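PDB 4WXJ: glutamate receptor IIB from Drosophila melanogaster, which binds glutamate in this ligand-binding domain and, as in its family, probably gates a cation channel in the postsynaptic membrane of muscle. Local coordinates for residues R10-R16 with N89-C95; M49-C54 with G243-L247; M114-S119 with S220-Y226; V140-R146 with F172-T178; V185-K189 with N211-T215. All blocks are in the same frame, centred on the assembly; numbering follows the deposited sequence. Where two conformers were deposited one is given.

Contact 1: residues R10-R16 with N89-C95; sequences RYTVATR and NAQIGIC
Gln91 reaches across to Tyr11 and Thr12 just where strand 92-93 begins to run beside strand 10-15. Its CB lies 3.7 Å from CD1 of the Tyr11 ring and its CG slightly farther from the same atom. The chain then bends at chi2 (70°), which turns the amide so that OE1 faces Thr12 N: OE1 of Gln91 accepts from Thr12 N at 2.7 Å, nearly in line with its own C=O, and also touches Thr12 CB. The side chain thus stands in for a backbone carbonyl. A leucine here would probably leave Thr12 N without the carbonyl oxygen that accepts from it. Thr12 O is gripped twice, by Gln91 N (3.0 Å) and Ile92 N (3.2 Å). Farther on, Ala14 N donates to Ile92 O and Ile94 N to Ala14 O, the parallel pattern, and Thr15 OG1 adds a bond to Ile94 O at 2.9 Å. On one face Ile92 CD1 meets Tyr11 CD2, and Val13 CG1 packs on Ile94 CG2 (3.6 Å); on the other the methyls of Ala14 and Ala90 touch. With strand 57-62 bonded along the far edge of 10-15, this is the three-stranded parallel sheet of a periplasmic-binding-protein-like lobe, its strand 92-93 leading to glutamate-binding Asp96.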
# COMPACT_ATOMS: atom_id res chain seq x y z
N ARG A 10 -11.87 -22.08 7.84
CA ARG A 10 -10.78 -21.22 8.30
C ARG A 10 -9.94 -20.76 7.12
O ARG A 10 -9.60 -21.55 6.24
CB ARG A 10 -9.91 -21.96 9.32
CG ARG A 10 -8.83 -21.09 9.95
CD ARG A 10 -8.03 -21.85 10.99
NE ARG A 10 -7.34 -23.00 10.41
CZ ARG A 10 -6.16 -22.94 9.79
NH1 ARG A 10 -5.52 -21.78 9.66
NH2 ARG A 10 -5.61 -24.05 9.30
N TYR A 11 -9.59 -19.47 7.12
CA TYR A 11 -8.77 -18.88 6.07
C TYR A 11 -7.43 -18.40 6.61
O TYR A 11 -7.38 -17.66 7.59
CB TYR A 11 -9.49 -17.71 5.41
CG TYR A 11 -10.74 -18.09 4.64
CD1 TYR A 11 -10.75 -19.18 3.79
CD2 TYR A 11 -11.91 -17.35 4.78
CE1 TYR A 11 -11.90 -19.52 3.09
CE2 TYR A 11 -13.05 -17.68 4.09
CZ TYR A 11 -13.04 -18.77 3.24
OH TYR A 11 -14.18 -19.11 2.55
N THR A 12 -6.35 -18.82 5.97
CA THR A 12 -5.03 -18.28 6.27
C THR A 12 -4.92 -16.90 5.63
O THR A 12 -5.03 -16.77 4.41
CB THR A 12 -3.90 -19.20 5.78
OG1 THR A 12 -3.97 -20.45 6.46
CG2 THR A 12 -2.54 -18.56 6.03
N VAL A 13 -4.72 -15.88 6.46
CA VAL A 13 -4.66 -14.50 5.99
C VAL A 13 -3.22 -14.02 5.87
O VAL A 13 -2.56 -13.77 6.88
CB VAL A 13 -5.44 -13.55 6.93
CG1 VAL A 13 -5.36 -12.11 6.42
CG2 VAL A 13 -6.89 -13.99 7.05
N ALA A 14 -2.74 -13.89 4.64
CA ALA A 14 -1.40 -13.37 4.39
C ALA A 14 -1.41 -11.85 4.45
O ALA A 14 -2.28 -11.20 3.86
CB ALA A 14 -0.89 -13.85 3.05
N THR A 15 -0.46 -11.28 5.17
CA THR A 15 -0.34 -9.84 5.27
C THR A 15 1.12 -9.44 5.42
O THR A 15 2.02 -10.29 5.28
CB THR A 15 -1.15 -9.28 6.47
OG1 THR A 15 -1.07 -7.85 6.49
CG2 THR A 15 -0.63 -9.84 7.78
N ARG A 16 1.36 -8.16 5.68
CA ARG A 16 2.71 -7.66 5.90
C ARG A 16 2.68 -6.64 7.03
O ARG A 16 1.66 -6.00 7.26
CB ARG A 16 3.29 -7.04 4.63
CG ARG A 16 2.59 -5.77 4.17
CD ARG A 16 3.20 -5.22 2.89
NE ARG A 16 4.62 -4.92 3.04
CZ ARG A 16 5.10 -3.79 3.56
NH1 ARG A 16 4.28 -2.84 3.99
NH2 ARG A 16 6.41 -3.62 3.64
N ASN A 89 -0.70 -21.08 -0.25
CA ASN A 89 -0.34 -21.13 1.16
C ASN A 89 -1.24 -20.23 2.00
O ASN A 89 -1.28 -20.34 3.22
CB ASN A 89 1.13 -20.73 1.36
CG ASN A 89 2.09 -21.75 0.79
OD1 ASN A 89 1.72 -22.89 0.52
ND2 ASN A 89 3.35 -21.34 0.63
N ALA A 90 -1.96 -19.34 1.32
CA ALA A 90 -2.93 -18.47 1.96
C ALA A 90 -4.15 -18.33 1.07
O ALA A 90 -4.06 -18.44 -0.15
CB ALA A 90 -2.32 -17.11 2.25
N GLN A 91 -5.31 -18.11 1.70
CA GLN A 91 -6.57 -18.00 0.97
C GLN A 91 -6.98 -16.53 0.83
O GLN A 91 -7.78 -16.18 -0.04
CB GLN A 91 -7.67 -18.79 1.69
CG GLN A 91 -7.45 -20.30 1.70
CD GLN A 91 -6.30 -20.72 2.60
OE1 GLN A 91 -6.21 -20.31 3.76
NE2 GLN A 91 -5.40 -21.54 2.07
N ILE A 92 -6.43 -15.68 1.70
CA ILE A 92 -6.76 -14.26 1.71
C ILE A 92 -5.49 -13.43 1.92
O ILE A 92 -4.68 -13.73 2.79
CB ILE A 92 -7.79 -13.94 2.83
CG1 ILE A 92 -9.15 -14.56 2.47
CG2 ILE A 92 -7.93 -12.44 3.02
CD1 ILE A 92 -10.19 -14.46 3.57
N GLY A 93 -5.34 -12.40 1.09
CA GLY A 93 -4.22 -11.48 1.20
C GLY A 93 -4.72 -10.06 1.39
O GLY A 93 -5.58 -9.60 0.63
N ILE A 94 -4.21 -9.36 2.40
CA ILE A 94 -4.71 -8.02 2.71
C ILE A 94 -3.67 -7.10 3.36
O ILE A 94 -2.83 -7.53 4.15
CB ILE A 94 -5.93 -8.10 3.65
CG1 ILE A 94 -6.50 -6.70 3.91
CG2 ILE A 94 -5.56 -8.79 4.96
CD1 ILE A 94 -7.84 -6.70 4.62
N CYS A 95 -3.77 -5.83 2.99
CA CYS A 95 -3.04 -4.71 3.58
C CYS A 95 -3.39 -3.51 2.70
O CYS A 95 -4.46 -3.50 2.09
CB CYS A 95 -1.52 -4.93 3.62
SG CYS A 95 -0.76 -5.16 2.00

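Contact 2: residues M49-C54 with G243-L247; sequences MLAQEC and GILRL
Leu247 points its CD1 methyl between Met49 and Leu50, so the side chains of two helices interlock at an angle. CD1 of Leu247 lies 3.9 Å from Met49 CB, while Met49, bent at chi3 (70°), brings its CE round to both Leu247 methyls. Leu50 slants across Ile244 and Leu247: its CD2 sits 3.6 Å from Ile244 N and close to Gly243 C, and touches Leu247 CD1. An alanine in place of Leu50 would probably leave a gap between the helices, facing Gly243, Ile244 and Leu247. Gly243 allows the close approach, since a side chain there would run into Cys54 SG, which is 4.0 Å from Gly243 CA. Beside these, Glu53 and Arg246 cross nearly perpendicularly, carboxylate and guanidinium planes 85° apart; OE2 of Glu53 comes to the guanidinium edge, 3.8 Å from Arg246 NE, a long salt bridge. The short segments' axes pass 9.9 Å apart at 108°. This steep helix crossing joins helices 42-54 and 237-250 where Leu50 and Ile244 both pack on Ile228, in the lobe that also holds the parallel sheet.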
# COMPACT_ATOMS: atom_id res chain seq x y z
N MET A 49 -14.28 -7.79 11.18
CA MET A 49 -15.61 -7.35 10.76
C MET A 49 -16.16 -8.24 9.66
O MET A 49 -17.34 -8.59 9.67
CB MET A 49 -15.56 -5.89 10.29
CG MET A 49 -15.25 -4.89 11.39
SD MET A 49 -14.57 -3.34 10.77
CE MET A 49 -16.01 -2.64 9.96
N LEU A 50 -15.30 -8.62 8.72
CA LEU A 50 -15.71 -9.49 7.62
C LEU A 50 -15.93 -10.92 8.10
O LEU A 50 -16.80 -11.62 7.59
CB LEU A 50 -14.66 -9.47 6.50
CG LEU A 50 -14.63 -8.22 5.62
CD1 LEU A 50 -13.40 -8.23 4.73
CD2 LEU A 50 -15.89 -8.13 4.78
N ALA A 51 -15.12 -11.34 9.07
CA ALA A 51 -15.25 -12.68 9.63
C ALA A 51 -16.61 -12.84 10.30
O ALA A 51 -17.23 -13.90 10.22
CB ALA A 51 -14.13 -12.95 10.62
N GLN A 52 -17.06 -11.77 10.95
CA GLN A 52 -18.35 -11.78 11.62
C GLN A 52 -19.48 -11.62 10.61
O GLN A 52 -20.57 -12.16 10.77
CB GLN A 52 -18.42 -10.67 12.67
CG GLN A 52 -19.46 -10.91 13.76
CD GLN A 52 -20.21 -9.66 14.14
OE1 GLN A 52 -19.65 -8.57 14.18
NE2 GLN A 52 -21.50 -9.81 14.42
N GLU A 53 -19.21 -10.86 9.55
CA GLU A 53 -20.20 -10.58 8.52
C GLU A 53 -20.37 -11.77 7.57
O GLU A 53 -21.49 -12.13 7.21
CB GLU A 53 -19.80 -9.34 7.72
CG GLU A 53 -20.84 -8.87 6.71
CD GLU A 53 -22.12 -8.40 7.37
OE1 GLU A 53 -22.06 -7.91 8.52
OE2 GLU A 53 -23.19 -8.52 6.75
N CYS A 54 -19.26 -12.38 7.19
CA CYS A 54 -19.26 -13.47 6.21
C CYS A 54 -19.20 -14.84 6.87
O CYS A 54 -19.30 -15.87 6.19
CB CYS A 54 -18.08 -13.30 5.25
SG CYS A 54 -18.04 -11.70 4.40
N GLY A 243 -19.72 -8.68 1.60
CA GLY A 243 -19.44 -8.25 2.96
C GLY A 243 -18.83 -6.87 3.02
O GLY A 243 -19.24 -6.03 3.83
N ILE A 244 -17.84 -6.62 2.17
CA ILE A 244 -17.19 -5.32 2.09
C ILE A 244 -18.19 -4.22 1.75
O ILE A 244 -18.17 -3.14 2.33
CB ILE A 244 -16.05 -5.32 1.04
CG1 ILE A 244 -14.89 -6.19 1.53
CG2 ILE A 244 -15.56 -3.91 0.76
CD1 ILE A 244 -13.88 -6.53 0.45
N LEU A 245 -19.07 -4.51 0.80
CA LEU A 245 -20.09 -3.55 0.38
C LEU A 245 -21.13 -3.30 1.48
O LEU A 245 -21.65 -2.19 1.60
CB LEU A 245 -20.78 -4.04 -0.90
CG LEU A 245 -19.88 -4.02 -2.13
CD1 LEU A 245 -20.46 -4.87 -3.25
CD2 LEU A 245 -19.67 -2.59 -2.61
N ARG A 246 -21.43 -4.32 2.28
CA ARG A 246 -22.33 -4.14 3.41
C ARG A 246 -21.75 -3.15 4.40
O ARG A 246 -22.40 -2.18 4.79
CB ARG A 246 -22.60 -5.48 4.11
CG ARG A 246 -23.54 -5.38 5.32
CD ARG A 246 -24.97 -5.15 4.88
NE ARG A 246 -25.73 -6.40 4.88
CZ ARG A 246 -26.85 -6.60 4.20
NH1 ARG A 246 -27.36 -5.64 3.44
NH2 ARG A 246 -27.46 -7.78 4.27
N LEU A 247 -20.50 -3.40 4.81
CA LEU A 247 -19.81 -2.53 5.76
C LEU A 247 -19.69 -1.11 5.21
O LEU A 247 -19.78 -0.14 5.96
CB LEU A 247 -18.43 -3.10 6.08
CG LEU A 247 -18.40 -4.50 6.70
CD1 LEU A 247 -16.98 -5.02 6.80
CD2 LEU A 247 -19.07 -4.50 8.06

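Contact 3: residues M114-S119 with S220-Y226; sequences MQLGIS and SFGEKHY
Backbone hydrogen bonds pair Met114-Ser119 with Ser220-Tyr226 in antiparallel fashion. Tyr226 N donates to Met114 O (2.8 Å), Leu116 and Lys224 bond each other in both directions, and so do Ile118 and Phe221, with Phe221 N to Ile118 O at 2.8 Å. Between these pairs the register slips by one residue, a beta bulge at the corner of Gly222, whose backbone would press a CB against the preceding carbonyl O. These are long strands of the mixed sheet, and their Tyr226 lines the glutamate pocket, its OH bonded to Glu200 and Thr202. Leu116 CD2 stands over the centre of the Tyr226 ring, 3.5 Å from its centroid and 7° off the normal, a CH-pi contact; the leucine is placed there by a chi1 of 52°, CG lying between backbone N and carbonyl carbon. Met114 runs alongside the same tyrosine, its SD 3.8 Å from Tyr226 CD2 in an oblique Met-aromatic contact. A carbonyl oxygen, Ile118 O, lies over one face of the Phe221 ring, offset toward its rim. Among the apolar contacts, Ile118 CG2 packs on Phe221 CE1 at 3.6 Å.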
# COMPACT_ATOMS: atom_id res chain seq x y z
N MET A 114 -11.16 0.45 -0.37
CA MET A 114 -10.63 1.81 -0.23
C MET A 114 -10.17 2.35 -1.57
O MET A 114 -9.53 1.65 -2.35
CB MET A 114 -9.48 1.83 0.78
CG MET A 114 -9.10 3.22 1.27
SD MET A 114 -7.84 3.21 2.56
CE MET A 114 -8.69 2.35 3.89
N GLN A 115 -10.52 3.61 -1.83
CA GLN A 115 -10.05 4.31 -3.03
C GLN A 115 -9.05 5.37 -2.60
O GLN A 115 -9.13 5.91 -1.49
CB GLN A 115 -11.22 4.94 -3.79
CG GLN A 115 -12.05 5.93 -2.99
CD GLN A 115 -13.19 6.53 -3.80
OE1 GLN A 115 -13.86 5.83 -4.57
NE2 GLN A 115 -13.41 7.83 -3.64
N LEU A 116 -8.09 5.65 -3.47
CA LEU A 116 -6.97 6.52 -3.12
C LEU A 116 -6.32 7.10 -4.37
O LEU A 116 -6.77 6.85 -5.49
CB LEU A 116 -5.93 5.74 -2.31
CG LEU A 116 -5.48 4.42 -2.95
CD1 LEU A 116 -3.98 4.22 -2.79
CD2 LEU A 116 -6.24 3.25 -2.34
N GLY A 117 -5.26 7.87 -4.16
CA GLY A 117 -4.47 8.40 -5.25
C GLY A 117 -3.00 8.39 -4.88
O GLY A 117 -2.60 7.78 -3.89
N ILE A 118 -2.20 9.08 -5.69
CA ILE A 118 -0.77 9.21 -5.47
C ILE A 118 -0.42 10.68 -5.28
O ILE A 118 -1.05 11.55 -5.88
CB ILE A 118 0.04 8.63 -6.65
CG1 ILE A 118 -0.25 7.13 -6.81
CG2 ILE A 118 1.53 8.86 -6.47
CD1 ILE A 118 0.26 6.54 -8.11
N SER A 119 0.57 10.96 -4.44
CA SER A 119 1.04 12.32 -4.27
C SER A 119 2.49 12.33 -3.80
O SER A 119 3.15 11.28 -3.77
CB SER A 119 0.15 13.08 -3.28
OG SER A 119 0.35 14.48 -3.39
N SER A 220 -3.42 15.41 -5.31
CA SER A 220 -3.44 13.98 -5.56
C SER A 220 -3.67 13.73 -7.04
O SER A 220 -4.40 14.47 -7.69
CB SER A 220 -4.54 13.30 -4.73
OG SER A 220 -4.70 11.94 -5.10
N PHE A 221 -3.02 12.70 -7.58
CA PHE A 221 -3.25 12.29 -8.96
C PHE A 221 -3.34 10.78 -9.06
O PHE A 221 -2.82 10.05 -8.22
CB PHE A 221 -2.13 12.82 -9.87
CG PHE A 221 -0.74 12.47 -9.40
CD1 PHE A 221 -0.16 11.27 -9.75
CD2 PHE A 221 -0.02 13.36 -8.61
CE1 PHE A 221 1.12 10.95 -9.32
CE2 PHE A 221 1.25 13.05 -8.18
CZ PHE A 221 1.82 11.85 -8.53
N GLY A 222 -4.03 10.31 -10.10
CA GLY A 222 -4.25 8.89 -10.31
C GLY A 222 -5.49 8.40 -9.59
O GLY A 222 -5.99 9.06 -8.68
N GLU A 223 -5.98 7.24 -10.01
CA GLU A 223 -7.12 6.58 -9.38
C GLU A 223 -6.75 5.14 -9.02
O GLU A 223 -6.73 4.27 -9.89
CB GLU A 223 -8.34 6.58 -10.30
CG GLU A 223 -8.93 7.95 -10.57
CD GLU A 223 -10.14 7.89 -11.49
OE1 GLU A 223 -10.87 6.87 -11.45
OE2 GLU A 223 -10.35 8.85 -12.26
N LYS A 224 -6.44 4.90 -7.75
CA LYS A 224 -6.01 3.59 -7.30
C LYS A 224 -6.97 3.03 -6.25
O LYS A 224 -7.73 3.77 -5.63
CB LYS A 224 -4.59 3.66 -6.74
CG LYS A 224 -3.58 4.28 -7.70
CD LYS A 224 -3.49 3.53 -9.03
CE LYS A 224 -2.68 4.31 -10.06
NZ LYS A 224 -2.89 3.79 -11.45
N HIS A 225 -6.94 1.71 -6.08
CA HIS A 225 -7.85 1.01 -5.18
C HIS A 225 -7.14 -0.06 -4.37
O HIS A 225 -6.27 -0.76 -4.89
CB HIS A 225 -9.00 0.36 -5.96
CG HIS A 225 -9.59 1.23 -7.03
ND1 HIS A 225 -10.57 2.15 -6.77
CD2 HIS A 225 -9.35 1.29 -8.36
CE1 HIS A 225 -10.91 2.76 -7.90
NE2 HIS A 225 -10.18 2.26 -8.87
N TYR A 226 -7.52 -0.19 -3.10
CA TYR A 226 -7.11 -1.32 -2.28
C TYR A 226 -8.17 -2.41 -2.34
O TYR A 226 -9.36 -2.13 -2.18
CB TYR A 226 -6.89 -0.92 -0.82
CG TYR A 226 -5.75 0.04 -0.56
CD1 TYR A 226 -4.70 0.17 -1.46
CD2 TYR A 226 -5.73 0.81 0.59
CE1 TYR A 226 -3.66 1.05 -1.21
CE2 TYR A 226 -4.70 1.69 0.84
CZ TYR A 226 -3.67 1.81 -0.06
OH TYR A 226 -2.64 2.69 0.20

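Contact 4: residues V140-R146 with F172-T178; sequences VQFGTIR and FKPDAFT
Phe142, with chi1 at 51°, swings its ring round toward Phe172, although its CB points away from the loop. The pair is T-shaped: the edge of Phe172 meets the face of Phe142, centroids 5.0 Å apart and planes at 83°. Gln141 extends past Phe172 the opposite way, laying its CG over a face of the Phe172 ring, and its NE2 donates to Lys173 O at 3.0 Å from above that carbonyl's plane. A water gives bonds to both Gln141 OE1 and Pro174 O. At the other end Arg146 bends at chi3 (-55°) so that Asp175 OD2 lies in the guanidinium plane, 2.5 Å from Arg146 NH2; this salt bridge belongs to one of two deposited conformers, and its short length needs caution. Between them Thr178 N donates to Thr144 O and Arg146 N to Thr178 O (2.7 Å), beside pocket residue Ile145. The two carboxylate oxygens of Asp175 thus have separate partners: OD1 takes Phe177 N (3.1 Å), an Asx turn, and OD2 the arginine, whose charge would probably be partly balanced in this conformer.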
# COMPACT_ATOMS: atom_id res chain seq x y z
N VAL A 140 16.44 18.23 -6.21
CA VAL A 140 15.72 17.35 -5.30
C VAL A 140 15.44 16.02 -5.99
O VAL A 140 14.65 15.96 -6.94
CB VAL A 140 14.39 17.98 -4.84
CG1 VAL A 140 13.62 17.02 -3.94
CG2 VAL A 140 14.65 19.30 -4.13
N GLN A 141 16.07 14.96 -5.52
CA GLN A 141 15.83 13.63 -6.06
C GLN A 141 14.51 13.09 -5.52
O GLN A 141 13.96 13.63 -4.57
CB GLN A 141 16.98 12.68 -5.71
CG GLN A 141 18.32 13.07 -6.33
CD GLN A 141 19.40 12.04 -6.09
OE1 GLN A 141 19.35 11.29 -5.11
NE2 GLN A 141 20.37 11.98 -6.99
N PHE A 142 14.00 12.02 -6.14
CA PHE A 142 12.74 11.44 -5.71
C PHE A 142 12.62 9.98 -6.14
O PHE A 142 13.28 9.55 -7.08
CB PHE A 142 11.56 12.24 -6.26
CG PHE A 142 11.64 12.49 -7.74
CD1 PHE A 142 12.29 13.61 -8.23
CD2 PHE A 142 11.05 11.62 -8.63
CE1 PHE A 142 12.36 13.84 -9.59
CE2 PHE A 142 11.12 11.85 -10.00
CZ PHE A 142 11.77 12.96 -10.47
N GLY A 143 11.78 9.23 -5.43
CA GLY A 143 11.59 7.82 -5.74
C GLY A 143 10.36 7.21 -5.10
O GLY A 143 9.56 7.90 -4.47
N THR A 144 10.22 5.90 -5.28
CA THR A 144 9.06 5.15 -4.79
C THR A 144 9.50 3.85 -4.13
O THR A 144 10.69 3.55 -4.06
CB THR A 144 8.09 4.80 -5.94
OG1 THR A 144 8.71 3.85 -6.83
CG2 THR A 144 7.69 6.03 -6.72
N ILE A 145 8.53 3.08 -3.64
CA ILE A 145 8.81 1.75 -3.15
C ILE A 145 9.17 0.85 -4.32
O ILE A 145 8.49 0.84 -5.34
CB ILE A 145 7.61 1.17 -2.39
CG1 ILE A 145 7.40 1.96 -1.10
CG2 ILE A 145 7.84 -0.31 -2.06
CD1 ILE A 145 6.07 1.69 -0.43
N ARG A 146 10.25 0.09 -4.16
CA ARG A 146 10.74 -0.80 -5.20
C ARG A 146 9.72 -1.89 -5.53
O ARG A 146 9.33 -2.67 -4.66
CB ARG A 146 12.06 -1.43 -4.75
CG ARG A 146 12.75 -2.29 -5.80
CD ARG A 146 14.10 -2.81 -5.30
NE ARG A 146 14.97 -1.72 -4.85
CZ ARG A 146 15.13 -1.34 -3.59
NH1 ARG A 146 14.49 -1.94 -2.59
NH2 ARG A 146 15.95 -0.33 -3.31
N PHE A 172 18.83 8.40 -11.00
CA PHE A 172 19.37 9.00 -9.78
C PHE A 172 20.41 8.12 -9.10
O PHE A 172 20.29 6.89 -9.06
CB PHE A 172 18.24 9.29 -8.79
CG PHE A 172 17.40 10.48 -9.14
CD1 PHE A 172 17.97 11.64 -9.65
CD2 PHE A 172 16.02 10.46 -8.96
CE1 PHE A 172 17.20 12.74 -9.97
CE2 PHE A 172 15.24 11.55 -9.28
CZ PHE A 172 15.83 12.69 -9.79
N LYS A 173 21.44 8.78 -8.57
CA LYS A 173 22.44 8.15 -7.72
C LYS A 173 22.45 8.87 -6.37
O LYS A 173 22.57 10.10 -6.34
CB LYS A 173 23.83 8.21 -8.36
CG LYS A 173 23.96 7.48 -9.69
CD LYS A 173 25.42 7.38 -10.10
CE LYS A 173 25.60 6.67 -11.43
NZ LYS A 173 25.21 7.53 -12.59
N PRO A 174 22.33 8.13 -5.26
CA PRO A 174 22.20 6.67 -5.13
C PRO A 174 20.81 6.17 -5.51
O PRO A 174 19.99 6.95 -6.01
CB PRO A 174 22.48 6.43 -3.65
CG PRO A 174 21.99 7.66 -2.98
CD PRO A 174 22.28 8.79 -3.94
N ASP A 175 20.56 4.88 -5.29
CA ASP A 175 19.27 4.27 -5.61
C ASP A 175 18.12 5.10 -5.05
O ASP A 175 18.07 5.39 -3.85
CB ASP A 175 19.22 2.84 -5.05
CG ASP A 175 17.89 2.17 -5.31
OD1 ASP A 175 17.21 2.51 -6.30
OD2 ASP A 175 17.51 1.28 -4.51
N ALA A 176 17.19 5.48 -5.92
CA ALA A 176 16.09 6.34 -5.54
C ALA A 176 14.96 5.55 -4.88
O ALA A 176 14.10 6.13 -4.22
CB ALA A 176 15.56 7.10 -6.75
N PHE A 177 14.97 4.23 -5.05
CA PHE A 177 13.89 3.39 -4.56
C PHE A 177 14.12 2.90 -3.13
O PHE A 177 15.26 2.85 -2.66
CB PHE A 177 13.69 2.20 -5.50
CG PHE A 177 13.36 2.60 -6.91
CD1 PHE A 177 12.05 2.80 -7.30
CD2 PHE A 177 14.37 2.78 -7.84
CE1 PHE A 177 11.74 3.17 -8.59
CE2 PHE A 177 14.07 3.15 -9.14
CZ PHE A 177 12.76 3.35 -9.52
N THR A 178 13.03 2.54 -2.46
CA THR A 178 13.08 2.09 -1.06
C THR A 178 12.32 0.77 -0.91
O THR A 178 11.60 0.35 -1.81
CB THR A 178 12.46 3.13 -0.12
OG1 THR A 178 11.06 3.25 -0.38
CG2 THR A 178 13.13 4.49 -0.31
O HOH W 1 18.20 8.72 -5.03

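Contact 5: residues V185-K189 with N211-T215; sequences VDRVK and NCELT
This is a small, partly buried contact in which helix 181-191 leans on the turn that leads into strand 214-230, in the lobe holding most of the mixed sheet. Its apolar part centres on Leu214, whose two methyls are shared among three helix residues. CD2 of Leu214 meets Val188 CG1 at 3.6 Å, and CD1 touches Val185 CG1 (3.9 Å) and CG of Lys189. Leu121 and Tyr123 of strand 108-123 also pack on Leu214. The polar part belongs to Lys189, which crosses Leu214 and Asn211 at about a right angle. A bend at chi3 (74°) directs its end to the turn, and NZ of Lys189 donates to Asn211 OD1 at 2.9 Å, from above the amide's carbonyl plane. The type I beta turn, closed by Leu214 N to Asn211 O (3.1 Å), brings Asn211 and Glu213 both up to this lysine; the other end of the amide, Asn211 ND2, bonds Tyr207 O. Next in the turn, Cys212 forms a disulfide with Cys268. Glu213 OE2 lies alongside the lysine's carbons, 3.6 Å from Lys189 CE, yet 4.7 Å from NZ. The ammonium is thus held by a neutral amide, while the nearby carboxylate is likely to favour its charged form without a direct ion pair.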
# COMPACT_ATOMS: atom_id res chain seq x y z
N VAL A 185 9.66 7.48 4.15
CA VAL A 185 9.43 8.59 5.07
C VAL A 185 10.70 8.94 5.84
O VAL A 185 11.02 10.12 6.02
CB VAL A 185 8.29 8.28 6.06
CG1 VAL A 185 8.13 9.39 7.09
CG2 VAL A 185 6.99 8.07 5.31
N ASP A 186 11.41 7.92 6.32
CA ASP A 186 12.66 8.13 7.03
C ASP A 186 13.67 8.86 6.15
O ASP A 186 14.43 9.70 6.63
CB ASP A 186 13.26 6.79 7.50
CG ASP A 186 12.41 6.10 8.55
OD1 ASP A 186 11.47 6.73 9.08
OD2 ASP A 186 12.70 4.93 8.86
N ARG A 187 13.68 8.54 4.86
CA ARG A 187 14.64 9.13 3.94
C ARG A 187 14.32 10.61 3.67
O ARG A 187 15.23 11.41 3.51
CB ARG A 187 14.67 8.35 2.63
CG ARG A 187 15.77 8.80 1.68
CD ARG A 187 15.94 7.84 0.52
NE ARG A 187 16.90 8.35 -0.46
CZ ARG A 187 17.23 7.72 -1.58
NH1 ARG A 187 16.68 6.55 -1.88
NH2 ARG A 187 18.11 8.27 -2.41
N VAL A 188 13.04 10.95 3.60
CA VAL A 188 12.65 12.35 3.41
C VAL A 188 13.05 13.18 4.62
O VAL A 188 13.55 14.30 4.48
CB VAL A 188 11.13 12.49 3.17
CG1 VAL A 188 10.72 13.96 3.11
CG2 VAL A 188 10.73 11.79 1.88
N LYS A 189 12.83 12.63 5.81
CA LYS A 189 13.17 13.31 7.05
C LYS A 189 14.68 13.53 7.17
O LYS A 189 15.14 14.63 7.46
CB LYS A 189 12.65 12.52 8.25
CG LYS A 189 11.13 12.56 8.40
CD LYS A 189 10.57 11.33 9.11
CE LYS A 189 10.85 11.35 10.60
NZ LYS A 189 10.20 10.20 11.28
N ASN A 211 4.27 13.64 11.59
CA ASN A 211 5.60 14.21 11.40
C ASN A 211 5.49 15.64 10.89
O ASN A 211 5.29 15.88 9.70
CB ASN A 211 6.42 13.36 10.42
CG ASN A 211 6.69 11.96 10.95
OD1 ASN A 211 7.70 11.71 11.60
ND2 ASN A 211 5.77 11.04 10.68
N CYS A 212 5.64 16.59 11.81
CA CYS A 212 5.35 18.00 11.54
C CYS A 212 6.35 18.66 10.58
O CYS A 212 6.08 19.75 10.07
CB CYS A 212 5.30 18.78 12.85
SG CYS A 212 4.13 18.11 14.07
N GLU A 213 7.48 18.02 10.34
CA GLU A 213 8.49 18.59 9.45
C GLU A 213 8.23 18.23 7.99
O GLU A 213 8.99 18.60 7.10
CB GLU A 213 9.90 18.13 9.86
CG GLU A 213 10.22 16.65 9.61
CD GLU A 213 9.79 15.74 10.75
OE1 GLU A 213 8.67 15.92 11.26
OE2 GLU A 213 10.58 14.85 11.13
N LEU A 214 7.13 17.50 7.75
CA LEU A 214 6.80 17.02 6.41
C LEU A 214 5.50 17.63 5.90
O LEU A 214 4.64 18.04 6.68
CB LEU A 214 6.68 15.50 6.42
CG LEU A 214 7.90 14.73 6.95
CD1 LEU A 214 7.63 13.24 6.92
CD2 LEU A 214 9.14 15.08 6.15
N THR A 215 5.36 17.67 4.58
CA THR A 215 4.15 18.20 3.95
C THR A 215 3.93 17.55 2.58
O THR A 215 4.82 16.89 2.04
CB THR A 215 4.23 19.73 3.77
OG1 THR A 215 2.98 20.23 3.27
CG2 THR A 215 5.35 20.12 2.81

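How the contacts relate
Four of the five contacts divide between the two lobes of the clamshell-like ligand-binding domain, with contact 3 between them. Contacts 1 and 2, centres 16 Å apart, build the lobe of the parallel sheet and its helices; their segments alternate along the chain. Contacts 4 and 5 lie on the opposite side of the chain's centre, 15 Å apart between centres and joined by Asp175 O to Arg187 NH1. Contact 3 lies on strands 108-123 and 214-230; contact 5 uses the latter strand too. Contacts 4 and 5 are nested within the loop closed by contact 3, itself inside that closed by contact 2, consistent with their lobe being inserted into the chain of the other, as in this family, with glutamate bound between the lobes.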